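Local coordinates for F5/8 type C domain protein (Clostridium perfringens, PDB 7JRM) that probably binds carbohydrate through a calcium-containing binding module, serving a mucin-targeting O-glycopeptidase of Clostridium perfringens, at residues A[14-19]-A[75-80]; A[54-59]-A[224-229]. One frame throughout, in Å; residues are numbered along the deposited sequence.

Contact 1: A[14-19]-A[75-80]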
# COMPACT_ATOMS: atom_id res chain seq x y z
N LEU A 14 24.59 4.78 -16.68
CA LEU A 14 23.67 3.76 -16.21
C LEU A 14 22.23 4.21 -16.41
O LEU A 14 21.95 5.39 -16.63
CB LEU A 14 23.91 3.44 -14.73
CG LEU A 14 25.06 2.50 -14.38
CD1 LEU A 14 25.27 2.47 -12.88
CD2 LEU A 14 24.81 1.10 -14.91
N ALA A 15 21.32 3.24 -16.32
CA ALA A 15 19.89 3.50 -16.41
C ALA A 15 19.16 2.55 -15.47
O ALA A 15 19.44 1.35 -15.45
CB ALA A 15 19.37 3.33 -17.84
N TYR A 16 18.22 3.09 -14.69
CA TYR A 16 17.44 2.31 -13.75
C TYR A 16 15.96 2.55 -13.98
O TYR A 16 15.55 3.58 -14.54
CB TYR A 16 17.79 2.66 -12.29
CG TYR A 16 19.11 2.10 -11.82
CD1 TYR A 16 19.20 0.82 -11.29
CD2 TYR A 16 20.28 2.85 -11.90
CE1 TYR A 16 20.40 0.30 -10.85
CE2 TYR A 16 21.49 2.34 -11.46
CZ TYR A 16 21.54 1.07 -10.94
OH TYR A 16 22.75 0.56 -10.50
N SER A 17 15.14 1.59 -13.56
CA SER A 17 13.70 1.72 -13.63
C SER A 17 13.17 2.35 -12.34
O SER A 17 13.93 2.68 -11.42
CB SER A 17 13.05 0.36 -13.90
OG SER A 17 12.73 -0.30 -12.69
N MET A 18 11.85 2.53 -12.27
CA MET A 18 11.26 3.24 -11.14
C MET A 18 11.31 2.41 -9.86
O MET A 18 11.46 2.97 -8.77
CB MET A 18 9.82 3.63 -11.46
CG MET A 18 9.69 4.73 -12.50
SD MET A 18 10.71 6.17 -12.15
CE MET A 18 9.89 6.83 -10.71
N ASP A 19 11.19 1.09 -9.96
CA ASP A 19 11.12 0.23 -8.79
C ASP A 19 12.47 -0.33 -8.37
O ASP A 19 12.54 -1.02 -7.34
CB ASP A 19 10.14 -0.93 -9.04
CG ASP A 19 8.77 -0.45 -9.47
OD1 ASP A 19 7.94 -0.15 -8.59
OD2 ASP A 19 8.52 -0.38 -10.69
N ARG A 75 29.79 10.38 -14.63
CA ARG A 75 28.84 9.55 -15.36
C ARG A 75 27.43 9.95 -14.94
O ARG A 75 27.21 10.49 -13.86
CB ARG A 75 29.08 8.06 -15.13
CG ARG A 75 29.01 7.62 -13.67
CD ARG A 75 27.64 7.03 -13.33
NE ARG A 75 27.66 6.28 -12.08
CZ ARG A 75 27.89 4.97 -11.99
NH1 ARG A 75 28.11 4.26 -13.09
NH2 ARG A 75 27.88 4.38 -10.81
N THR A 76 26.47 9.66 -15.82
CA THR A 76 25.07 9.97 -15.57
C THR A 76 24.29 8.71 -15.21
O THR A 76 24.60 7.61 -15.67
CB THR A 76 24.44 10.64 -16.80
OG1 THR A 76 24.49 9.74 -17.91
CG2 THR A 76 25.17 11.92 -17.15
N ILE A 77 23.27 8.89 -14.37
CA ILE A 77 22.40 7.80 -13.94
C ILE A 77 20.96 8.23 -14.19
O ILE A 77 20.48 9.19 -13.58
CB ILE A 77 22.61 7.44 -12.46
CG1 ILE A 77 24.04 6.94 -12.23
CG2 ILE A 77 21.59 6.41 -12.01
CD1 ILE A 77 24.29 6.44 -10.82
N ALA A 78 20.28 7.51 -15.07
CA ALA A 78 18.91 7.83 -15.44
C ALA A 78 17.93 6.89 -14.74
O ALA A 78 18.17 5.68 -14.65
CB ALA A 78 18.72 7.73 -16.96
N VAL A 79 16.84 7.46 -14.24
CA VAL A 79 15.76 6.70 -13.61
C VAL A 79 14.53 6.87 -14.48
O VAL A 79 13.92 7.95 -14.50
CB VAL A 79 15.50 7.18 -12.17
CG1 VAL A 79 14.35 6.40 -11.56
CG2 VAL A 79 16.76 7.04 -11.33
N THR A 80 14.16 5.81 -15.19
CA THR A 80 13.13 5.87 -16.22
C THR A 80 11.95 4.97 -15.85
O THR A 80 11.98 4.23 -14.87
CB THR A 80 13.70 5.46 -17.58
OG1 THR A 80 14.11 4.08 -17.53
CG2 THR A 80 14.90 6.32 -17.94
O HOH W 1 22.35 7.74 -17.81

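Contact 2: A[54-59]-A[224-229]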
# COMPACT_ATOMS: atom_id res chain seq x y z
N SER A 54 12.22 10.49 -10.88
CA SER A 54 12.60 10.14 -12.24
C SER A 54 13.40 11.28 -12.87
O SER A 54 13.01 12.45 -12.76
CB SER A 54 11.37 9.84 -13.08
OG SER A 54 11.72 9.50 -14.41
N GLY A 55 14.51 10.94 -13.51
CA GLY A 55 15.34 11.95 -14.13
C GLY A 55 16.68 11.38 -14.52
O GLY A 55 16.96 10.19 -14.33
N ILE A 56 17.52 12.26 -15.06
CA ILE A 56 18.88 11.92 -15.46
C ILE A 56 19.82 12.75 -14.60
O ILE A 56 19.91 13.97 -14.76
CB ILE A 56 19.13 12.18 -16.96
CG1 ILE A 56 18.10 11.42 -17.80
CG2 ILE A 56 20.54 11.79 -17.34
CD1 ILE A 56 17.97 11.94 -19.21
N PHE A 57 20.51 12.08 -13.68
CA PHE A 57 21.34 12.74 -12.68
C PHE A 57 22.82 12.53 -12.99
O PHE A 57 23.22 11.50 -13.53
CB PHE A 57 21.03 12.22 -11.28
CG PHE A 57 19.56 12.13 -10.98
CD1 PHE A 57 18.86 13.23 -10.50
CD2 PHE A 57 18.87 10.95 -11.20
CE1 PHE A 57 17.51 13.15 -10.23
CE2 PHE A 57 17.51 10.86 -10.93
CZ PHE A 57 16.84 11.96 -10.44
N THR A 58 23.63 13.52 -12.63
CA THR A 58 25.07 13.50 -12.85
C THR A 58 25.78 13.26 -11.53
O THR A 58 25.46 13.91 -10.52
CB THR A 58 25.55 14.81 -13.48
OG1 THR A 58 24.90 15.00 -14.75
CG2 THR A 58 27.06 14.78 -13.69
N VAL A 59 26.74 12.33 -11.52
CA VAL A 59 27.53 12.02 -10.34
C VAL A 59 29.00 12.06 -10.72
O VAL A 59 29.40 11.51 -11.75
CB VAL A 59 27.17 10.64 -9.75
CG1 VAL A 59 27.86 10.45 -8.41
CG2 VAL A 59 25.66 10.50 -9.60
N ARG A 224 13.89 4.54 -23.33
CA ARG A 224 13.43 4.65 -21.95
C ARG A 224 13.06 6.10 -21.67
O ARG A 224 13.86 7.01 -21.93
CB ARG A 224 14.50 4.17 -20.96
CG ARG A 224 14.97 2.74 -21.18
CD ARG A 224 16.15 2.40 -20.29
NE ARG A 224 15.77 2.34 -18.88
CZ ARG A 224 16.03 1.31 -18.08
NH1 ARG A 224 15.65 1.33 -16.82
NH2 ARG A 224 16.67 0.25 -18.56
N ASN A 225 11.86 6.31 -21.14
CA ASN A 225 11.34 7.64 -20.90
C ASN A 225 11.22 7.91 -19.40
O ASN A 225 10.96 7.01 -18.61
CB ASN A 225 9.97 7.83 -21.56
CG ASN A 225 10.08 8.21 -23.02
OD1 ASN A 225 11.15 8.13 -23.61
ND2 ASN A 225 8.96 8.62 -23.61
N LEU A 226 11.41 9.18 -19.03
CA LEU A 226 11.19 9.59 -17.66
C LEU A 226 9.72 9.41 -17.29
O LEU A 226 8.83 9.49 -18.13
CB LEU A 226 11.61 11.05 -17.46
CG LEU A 226 13.03 11.41 -17.89
CD1 LEU A 226 13.33 12.87 -17.58
CD2 LEU A 226 14.04 10.50 -17.21
N ALA A 227 9.48 9.15 -16.00
CA ALA A 227 8.13 8.87 -15.54
C ALA A 227 7.22 10.08 -15.76
O ALA A 227 7.64 11.23 -15.60
CB ALA A 227 8.14 8.48 -14.07
N GLU A 228 5.97 9.80 -16.12
CA GLU A 228 4.95 10.83 -16.27
C GLU A 228 4.25 11.14 -14.95
O GLU A 228 3.22 11.81 -14.96
CB GLU A 228 3.93 10.41 -17.33
CG GLU A 228 4.43 10.55 -18.75
CD GLU A 228 3.39 10.14 -19.78
OE1 GLU A 228 2.95 8.98 -19.75
OE2 GLU A 228 3.03 10.99 -20.62
N TYR A 229 4.79 10.67 -13.84
CA TYR A 229 4.24 10.91 -12.52
C TYR A 229 5.38 11.20 -11.55
O TYR A 229 6.55 10.95 -11.85
CB TYR A 229 3.41 9.71 -12.02
CG TYR A 229 4.25 8.49 -11.72
CD1 TYR A 229 4.65 7.63 -12.74
CD2 TYR A 229 4.66 8.20 -10.42
CE1 TYR A 229 5.42 6.52 -12.47
CE2 TYR A 229 5.43 7.09 -10.15
CZ TYR A 229 5.81 6.25 -11.17
OH TYR A 229 6.58 5.15 -10.90
O HOH W 2 9.17 10.97 -10.76

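Contact 1: A[14-19]-A[75-80]
L14, A15 and Y16 run parallel to I77, A78 and V79 as neighbouring strands, their short axes 18° apart. The backbone ladder alternates in the parallel manner: L14 N donates to T76 O, A78 N to L14 O, Y16 N to A78 O (2.6 Å) and T80 N to Y16 O (2.7 Å). A78 N reaches L14 O from above the carbonyl plane, and a water that donates to L14 O (2.7 Å) also bonds T76 OG1, so two donors grip this oxygen.

L14 can be followed outward. CB lies beside I77 CG1, a loose apolar contact. A chi1 of -80° sets CG beside the backbone N, 3.8 Å from R75 NH1; CD1 then lies over one face of the guanidinium, 3.4 Å from R75 NH1. An aliphatic branch suits that flat surface, because the N-H groups bond outward, to Y61 OH and to the carbonyls of E12, L24 and K26. On the sheet face shared by L14, Y16, I77 and V79, I77 CG2 meets the edge of the Y16 ring, 3.8 Å from CD2. Beyond the ladder the chain of M18, bent at chi2 and chi3, sets CG against T80 O and SD against V79 CG1 (3.7 Å), crossing V79 at about a right angle.

The small A15 and A78 occupy the other face, where bulk is limited by D147, V191 and I145 of the adjoining module. A short N-terminal strand lying parallel to the last strand of its domain is consistent with the A'-G pairing of immunoglobulin-like folds.

Contact 2: A[54-59]-A[224-229]
S54 and L226 come together where the start of strand 55-59 meets an irregular loop, their CA atoms 5.6 Å apart, with no strand pairing between the segments. L226 and A227 have an extended, polyproline-like backbone (phi -63° in both), which presents A227 N to the serine. G55 is almost fully stretched; with no CB, it lets the F57 ring pack close by, consistent with the crowding on that side.

The contact centres on S54 OG; chi1 180° sets it anti to the backbone N, where A227 N meets it. A227 N donates to it over 2.8 Å in a nearly straight bond, while the hydroxyl is also bonded to V79 O on the neighbouring strand. Since V79 O can only accept, the hydroxyl acts as donor there and acceptor here. Beside it, the methyl of A227 rests 3.6 Å from S54 CB. L226 CB is directed at the strand, and CD2 packs against G55 CA, 3.6 Å away, and lies 4.2 Å from I56 CG1. A water joins the segments again, accepting from S54 N and donating to Y229 O (2.8 Å).

One direct hydrogen bond, one bridging water and a small apolar patch make a modest, surface-lying join. Its chemistry implies a polar link: S54 OG, donor to V79 O and acceptor from A227 N, couples the strand edge to the loop. The apolar touch of L226 is small, and R224 and N225 add further bonds nearby, to T80 and D147 and to D81 and D144.

In the fold
From the N terminus, strand 14-16 forms one outer edge of the four-stranded Ig-like sheet, and contact 1 closes a loop of 55 residues when the chain returns as strand 70-79. Residues 54-59 lie inside that loop, yet their partner comes at the end of strand 215-224 and in the loop behind it, so contact 2 crosses contact 1. Its much longer loop takes in the strands of the NPCBM-type module. Strands 55-64 and 70-79 are sheet neighbours, and the two contact centres lie about 7 Å apart. Contact 1 closes the edge of the Ig-like sheet; contact 2 joins that sheet to the loop between the sugar-binding-type module and helix 232-242.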